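Local atomic coordinates of urea carboxylase (Thermus thermophilus, PDB entry 3OEP), a protein that is of unknown function, is a homologue of the KipI and KipA proteins, and may bind ATP and act as a hydrolase. Residues E212-E217 and L340-F345; L220-V225 and L367-L372. One frame throughout, in Å; residues are numbered along the deposited sequence.

Contact 1 of 2, residues E212-E217 and L340-F345; sequences ELLPEE and LEVRPF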
loop_
_atom_site.group_PDB
_atom_site.type_symbol
_atom_site.label_atom_id
_atom_site.label_comp_id
_atom_site.label_asym_id
_atom_site.label_seq_id
_atom_site.Cartn_x
_atom_site.Cartn_y
_atom_site.Cartn_z
ATOM N N GLU A 212 -5.642 13.531 9.535
ATOM C CA GLU A 212 -5.353 14.654 8.641
ATOM C C GLU A 212 -3.858 14.938 8.601
ATOM O O GLU A 212 -3.222 15.101 9.646
ATOM C CB GLU A 212 -6.094 15.914 9.105
ATOM C CG GLU A 212 -7.585 15.912 8.799
ATOM C CD GLU A 212 -7.913 16.284 7.355
ATOM O OE1 GLU A 212 -7.033 16.809 6.637
ATOM O OE2 GLU A 212 -9.069 16.054 6.938
ATOM N N LEU A 213 -3.306 14.999 7.393
ATOM C CA LEU A 213 -1.910 15.377 7.189
ATOM C C LEU A 213 -1.779 16.845 6.762
ATOM O O LEU A 213 -0.808 17.514 7.104
ATOM C CB LEU A 213 -1.266 14.460 6.154
ATOM C CG LEU A 213 -1.356 12.966 6.484
ATOM C CD1 LEU A 213 -0.699 12.140 5.400
ATOM C CD2 LEU A 213 -0.732 12.681 7.853
ATOM N N LEU A 214 -2.764 17.347 6.032
ATOM C CA LEU A 214 -2.711 18.723 5.545
ATOM C C LEU A 214 -2.970 19.698 6.680
ATOM O O LEU A 214 -3.908 19.506 7.456
ATOM C CB LEU A 214 -3.732 18.939 4.435
ATOM C CG LEU A 214 -3.443 18.192 3.135
ATOM C CD1 LEU A 214 -4.595 18.382 2.162
ATOM C CD2 LEU A 214 -2.132 18.659 2.530
ATOM N N PRO A 215 -2.147 20.758 6.781
ATOM C CA PRO A 215 -2.333 21.711 7.867
ATOM C C PRO A 215 -3.648 22.474 7.762
ATOM O O PRO A 215 -4.086 22.835 6.665
ATOM C CB PRO A 215 -1.142 22.662 7.720
ATOM C CG PRO A 215 -0.701 22.517 6.317
ATOM C CD PRO A 215 -1.000 21.112 5.928
ATOM N N GLU A 216 -4.253 22.732 8.915
ATOM C CA GLU A 216 -5.505 23.467 8.981
ATOM C C GLU A 216 -5.229 24.948 8.738
ATOM O O GLU A 216 -6.032 25.642 8.113
ATOM C CB GLU A 216 -6.172 23.263 10.346
ATOM C CG GLU A 216 -6.564 21.813 10.654
ATOM C CD GLU A 216 -5.381 20.910 11.011
ATOM O OE1 GLU A 216 -5.539 19.669 10.931
ATOM O OE2 GLU A 216 -4.295 21.427 11.363
ATOM N N GLU A 217 -4.076 25.413 9.222
ATOM C CA GLU A 217 -3.647 26.799 9.049
ATOM C C GLU A 217 -2.320 26.830 8.299
ATOM O O GLU A 217 -1.263 27.011 8.909
ATOM C CB GLU A 217 -3.512 27.490 10.414
ATOM N N LEU A 340 4.659 21.514 -1.250
ATOM C CA LEU A 340 3.468 21.704 -0.428
ATOM C C LEU A 340 3.756 21.414 1.042
ATOM O O LEU A 340 4.527 20.499 1.369
ATOM C CB LEU A 340 2.329 20.803 -0.908
ATOM C CG LEU A 340 1.833 21.072 -2.319
ATOM C CD1 LEU A 340 0.849 19.982 -2.746
ATOM C CD2 LEU A 340 1.214 22.469 -2.423
ATOM N N GLU A 341 3.131 22.201 1.917
ATOM C CA GLU A 341 3.196 21.986 3.352
ATOM C C GLU A 341 2.286 20.826 3.735
ATOM O O GLU A 341 1.084 20.867 3.479
ATOM C CB GLU A 341 2.769 23.240 4.125
ATOM C CG GLU A 341 3.026 23.107 5.619
ATOM C CD GLU A 341 2.434 24.218 6.472
ATOM O OE1 GLU A 341 2.018 25.265 5.934
ATOM O OE2 GLU A 341 2.388 24.025 7.707
ATOM N N VAL A 342 2.871 19.804 4.359
ATOM C CA VAL A 342 2.146 18.596 4.772
ATOM C C VAL A 342 2.802 18.045 6.020
ATOM O O VAL A 342 4.035 17.993 6.096
ATOM C CB VAL A 342 2.216 17.460 3.722
ATOM C CG1 VAL A 342 1.172 16.387 4.042
ATOM C CG2 VAL A 342 2.023 17.979 2.322
ATOM N N ARG A 343 1.996 17.616 6.984
ATOM C CA ARG A 343 2.518 16.998 8.195
ATOM C C ARG A 343 2.872 15.547 7.899
ATOM O O ARG A 343 2.107 14.848 7.242
ATOM C CB ARG A 343 1.491 17.036 9.322
ATOM C CG ARG A 343 1.274 18.396 9.944
ATOM C CD ARG A 343 0.477 18.251 11.233
ATOM N NE ARG A 343 -0.897 17.813 10.976
ATOM C CZ ARG A 343 -1.955 18.617 10.846
ATOM N NH1 ARG A 343 -1.833 19.938 10.949
ATOM N NH2 ARG A 343 -3.155 18.090 10.616
ATOM N N PRO A 344 4.034 15.089 8.366
ATOM C CA PRO A 344 4.372 13.684 8.136
ATOM C C PRO A 344 3.723 12.737 9.145
ATOM O O PRO A 344 3.389 13.137 10.261
ATOM C CB PRO A 344 5.886 13.664 8.323
ATOM C CG PRO A 344 6.122 14.719 9.366
ATOM C CD PRO A 344 5.136 15.817 9.022
ATOM N N PHE A 345 3.560 11.486 8.732
ATOM C CA PHE A 345 3.199 10.394 9.628
ATOM C C PHE A 345 4.190 9.265 9.368
ATOM O O PHE A 345 4.295 8.770 8.248
ATOM C CB PHE A 345 1.770 9.922 9.373
ATOM C CG PHE A 345 1.373 8.718 10.187
ATOM C CD1 PHE A 345 0.960 8.859 11.501
ATOM C CD2 PHE A 345 1.425 7.444 9.635
ATOM C CE1 PHE A 345 0.589 7.746 12.253
ATOM C CE2 PHE A 345 1.058 6.330 10.373
ATOM C CZ PHE A 345 0.643 6.481 11.687
HETATM O O HOH W 1 -1.043 14.862 11.339
HETATM O O HOH W 2 1.013 25.483 9.414
#

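Contact 2 of 2, residues L220-V225 and L367-L372; sequences LPALLV and LGLEAL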
loop_
_atom_site.group_PDB
_atom_site.type_symbol
_atom_site.label_atom_id
_atom_site.label_comp_id
_atom_site.label_asym_id
_atom_site.label_seq_id
_atom_site.Cartn_x
_atom_site.Cartn_y
_atom_site.Cartn_z
ATOM N N LEU A 220 1.746 29.494 4.383
ATOM C CA LEU A 220 1.830 30.239 3.130
ATOM C C LEU A 220 0.769 29.735 2.146
ATOM O O LEU A 220 1.084 29.001 1.199
ATOM C CB LEU A 220 3.221 30.070 2.522
ATOM C CG LEU A 220 4.403 30.588 3.340
ATOM C CD1 LEU A 220 5.720 30.028 2.795
ATOM C CD2 LEU A 220 4.410 32.108 3.350
ATOM N N PRO A 221 -0.499 30.127 2.358
ATOM C CA PRO A 221 -1.565 29.637 1.486
ATOM C C PRO A 221 -1.260 29.887 0.009
ATOM O O PRO A 221 -0.849 30.987 -0.376
ATOM C CB PRO A 221 -2.792 30.432 1.947
ATOM C CG PRO A 221 -2.498 30.797 3.329
ATOM C CD PRO A 221 -1.023 31.007 3.415
ATOM N N ALA A 222 -1.446 28.853 -0.801
ATOM C CA ALA A 222 -0.987 28.856 -2.183
ATOM C C ALA A 222 -2.112 28.657 -3.178
ATOM O O ALA A 222 -2.153 29.329 -4.210
ATOM C CB ALA A 222 0.060 27.775 -2.374
ATOM N N LEU A 223 -2.998 27.701 -2.904
ATOM C CA LEU A 223 -4.054 27.358 -3.848
ATOM C C LEU A 223 -5.281 26.774 -3.156
ATOM O O LEU A 223 -5.194 26.207 -2.054
ATOM C CB LEU A 223 -3.527 26.403 -4.927
ATOM C CG LEU A 223 -3.108 25.005 -4.468
ATOM C CD1 LEU A 223 -4.287 24.041 -4.541
ATOM C CD2 LEU A 223 -1.938 24.489 -5.313
ATOM N N LEU A 224 -6.415 26.954 -3.823
ATOM C CA LEU A 224 -7.713 26.464 -3.392
ATOM C C LEU A 224 -8.176 25.382 -4.342
ATOM O O LEU A 224 -8.139 25.560 -5.569
ATOM C CB LEU A 224 -8.746 27.600 -3.417
ATOM C CG LEU A 224 -10.206 27.213 -3.171
ATOM C CD1 LEU A 224 -10.443 26.741 -1.728
ATOM C CD2 LEU A 224 -11.114 28.391 -3.501
ATOM N N VAL A 225 -8.622 24.266 -3.775
ATOM C CA VAL A 225 -9.293 23.233 -4.541
ATOM C C VAL A 225 -10.755 23.647 -4.677
ATOM O O VAL A 225 -11.522 23.587 -3.711
ATOM C CB VAL A 225 -9.213 21.859 -3.847
ATOM C CG1 VAL A 225 -9.898 20.788 -4.716
ATOM C CG2 VAL A 225 -7.761 21.501 -3.546
ATOM N N LEU A 367 -4.266 24.526 0.126
ATOM C CA LEU A 367 -2.904 23.995 0.238
ATOM C C LEU A 367 -1.923 25.146 0.295
ATOM O O LEU A 367 -2.120 26.164 -0.375
ATOM C CB LEU A 367 -2.565 23.116 -0.957
ATOM C CG LEU A 367 -3.534 21.973 -1.262
ATOM C CD1 LEU A 367 -2.935 21.057 -2.329
ATOM C CD2 LEU A 367 -3.882 21.192 -0.012
ATOM N N GLY A 368 -0.859 24.969 1.077
ATOM C CA GLY A 368 0.160 26.002 1.254
ATOM C C GLY A 368 1.551 25.567 0.833
ATOM O O GLY A 368 1.809 24.375 0.651
ATOM N N LEU A 369 2.448 26.541 0.674
ATOM C CA LEU A 369 3.847 26.273 0.344
ATOM C C LEU A 369 4.630 25.860 1.598
ATOM O O LEU A 369 4.426 26.410 2.688
ATOM C CB LEU A 369 4.507 27.514 -0.286
ATOM C CG LEU A 369 3.875 28.070 -1.566
ATOM C CD1 LEU A 369 4.618 29.310 -2.037
ATOM C CD2 LEU A 369 3.841 27.012 -2.668
ATOM N N GLU A 370 5.513 24.878 1.450
ATOM C CA GLU A 370 6.391 24.475 2.554
ATOM C C GLU A 370 7.356 25.616 2.897
ATOM O O GLU A 370 7.615 25.880 4.068
ATOM C CB GLU A 370 7.155 23.192 2.205
ATOM C CG GLU A 370 8.303 22.818 3.156
ATOM C CD GLU A 370 7.874 22.682 4.609
ATOM O OE1 GLU A 370 8.728 22.879 5.503
ATOM O OE2 GLU A 370 6.692 22.378 4.866
ATOM N N ALA A 371 7.851 26.297 1.866
ATOM C CA ALA A 371 8.770 27.422 2.029
ATOM C C ALA A 371 8.739 28.309 0.793
ATOM O O ALA A 371 8.269 27.890 -0.269
ATOM C CB ALA A 371 10.178 26.917 2.270
ATOM N N LEU A 372 9.239 29.535 0.935
ATOM C CA LEU A 372 9.385 30.440 -0.199
ATOM C C LEU A 372 10.719 30.157 -0.881
ATOM O O LEU A 372 11.784 30.475 -0.345
ATOM C CB LEU A 372 9.320 31.908 0.241
ATOM C CG LEU A 372 7.945 32.432 0.657
ATOM C CD1 LEU A 372 8.063 33.845 1.232
ATOM C CD2 LEU A 372 6.981 32.405 -0.517
HETATM O O HOH W 3 1.992 26.738 3.890
#

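Contact 1 of 2, residues E212-E217 and L340-F345
Leu213 is the buried anchor of this contact. Its CB lies 3.8 Å from Val342 CG1. Its CD2 reaches the CB of Phe345, whose ring leads on towards Leu211 and Ile357. Arg343 N donates to Leu213 O at 2.8 Å, from above the carbonyl plane. Pro215 lies across Glu341, the two side chains crossing obliquely. Its CG meets the CD of Glu341, and its CD sits 3.2 Å from Glu341 O. Glu341 is extended, and its OE1 accepts from the backbone N of Arg219.

Both segments are irregular loops: 212-217 leads into strand 221-225, while the loop holding 340-345 comes after strand 331-336. The Arg343 side chain clamps one loop onto the other. It bends at chi3 (-68°), and Leu213 O lies over one face of the guanidinium, offset toward its rim. NH1 and NH2 grip Glu216 end-on, with NH2 to OE1 at 2.9 Å and NH1 to OE2 at 2.9 Å. Both oxygens use their syn lone pairs, and the carboxylate and guanidinium planes are 8° apart, nearly coplanar. NH2 also donates to Glu212 O at 3.1 Å. An alanine in place of Arg343 would probably loosen the 212-217 loop, because the salt bridge and the bond to Glu212 O would go.

The outer side is looser and wetter. Glu216 is exposed, and one water links Arg343 NE to Glu212 O. Another joins Glu217 O to Glu341 OE2.

Contact 2 of 2, residues L220-V225 and L367-L372
A classic beta bulge marks the pairing of strands 221-225 and 366-368. Ala222 and Leu223 both face Leu367. Leu367 O accepts from both residues, at 2.8 Å from Ala222 N and 3.1 Å from Leu223 N. Both donors lie in its carbonyl plane. Leu367 N returns a bond to Leu223 O, nearly along the C=O axis, and so closes an antiparallel hydrogen-bonded pair. Across the bulge the register shifts by one residue. Pro221 and Gly368 then form a non-hydrogen-bonded pair, with their CA atoms 4.0 Å apart. Here the backbones come close: Leu220 O lies 3.1 Å from Gly368 CA. A CB on Gly368 would sit tight against this oxygen. The same oxygen accepts from Leu369 N at 2.9 Å.

These strands belong to an antiparallel sheet in which 221-225 lies between 282-285 and 366-368. The latter is an outermost strand within the chain. Leu223 and Leu367 extend from the same face of the sheet, side by side and pointing the same way. Leu223 CG lies between its backbone N and carbonyl carbon (chi1 66°), the crowded position. With chi2 at 90°, this brings CD1 to 3.9 Å from Leu367 CG. Leu283 also packs on Leu223.

From the bulge itself, Ala222 CB touches Leu369 CD2, and both side chains lie on Leu289. Leu220 CB meets Leu369 CB. At the outer end Leu220 CD1 reaches Leu372 CG at 3.9 Å, the two side chains crossing obliquely. Leu372 is exposed. A water accepts from Leu220 N and donates to Leu369 O, bridging the two backbones.

In the fold
The centres of contacts 1 and 2 are 11 Å apart, on the same side of the chain's centre. Their segments alternate along the chain in the order 212-217, 220-225, 340-345, 367-372. Contact 1 joins loops. Contact 2 joins two strands of the six-stranded antiparallel sheet. The contacts touch directly: Glu341 N is 2.8 Å from Gly368 O, a probable hydrogen bond, and Leu214 CD1 packs 3.6 Å from Leu367 CD2. Segments 340-345 and 367-372 both belong to the carboxyltransferase subdomain A and B region, which is related to cyclophilin. Together the contacts fasten the stretch entering strand 221-225, and the strand itself, to chain more than 100 residues later.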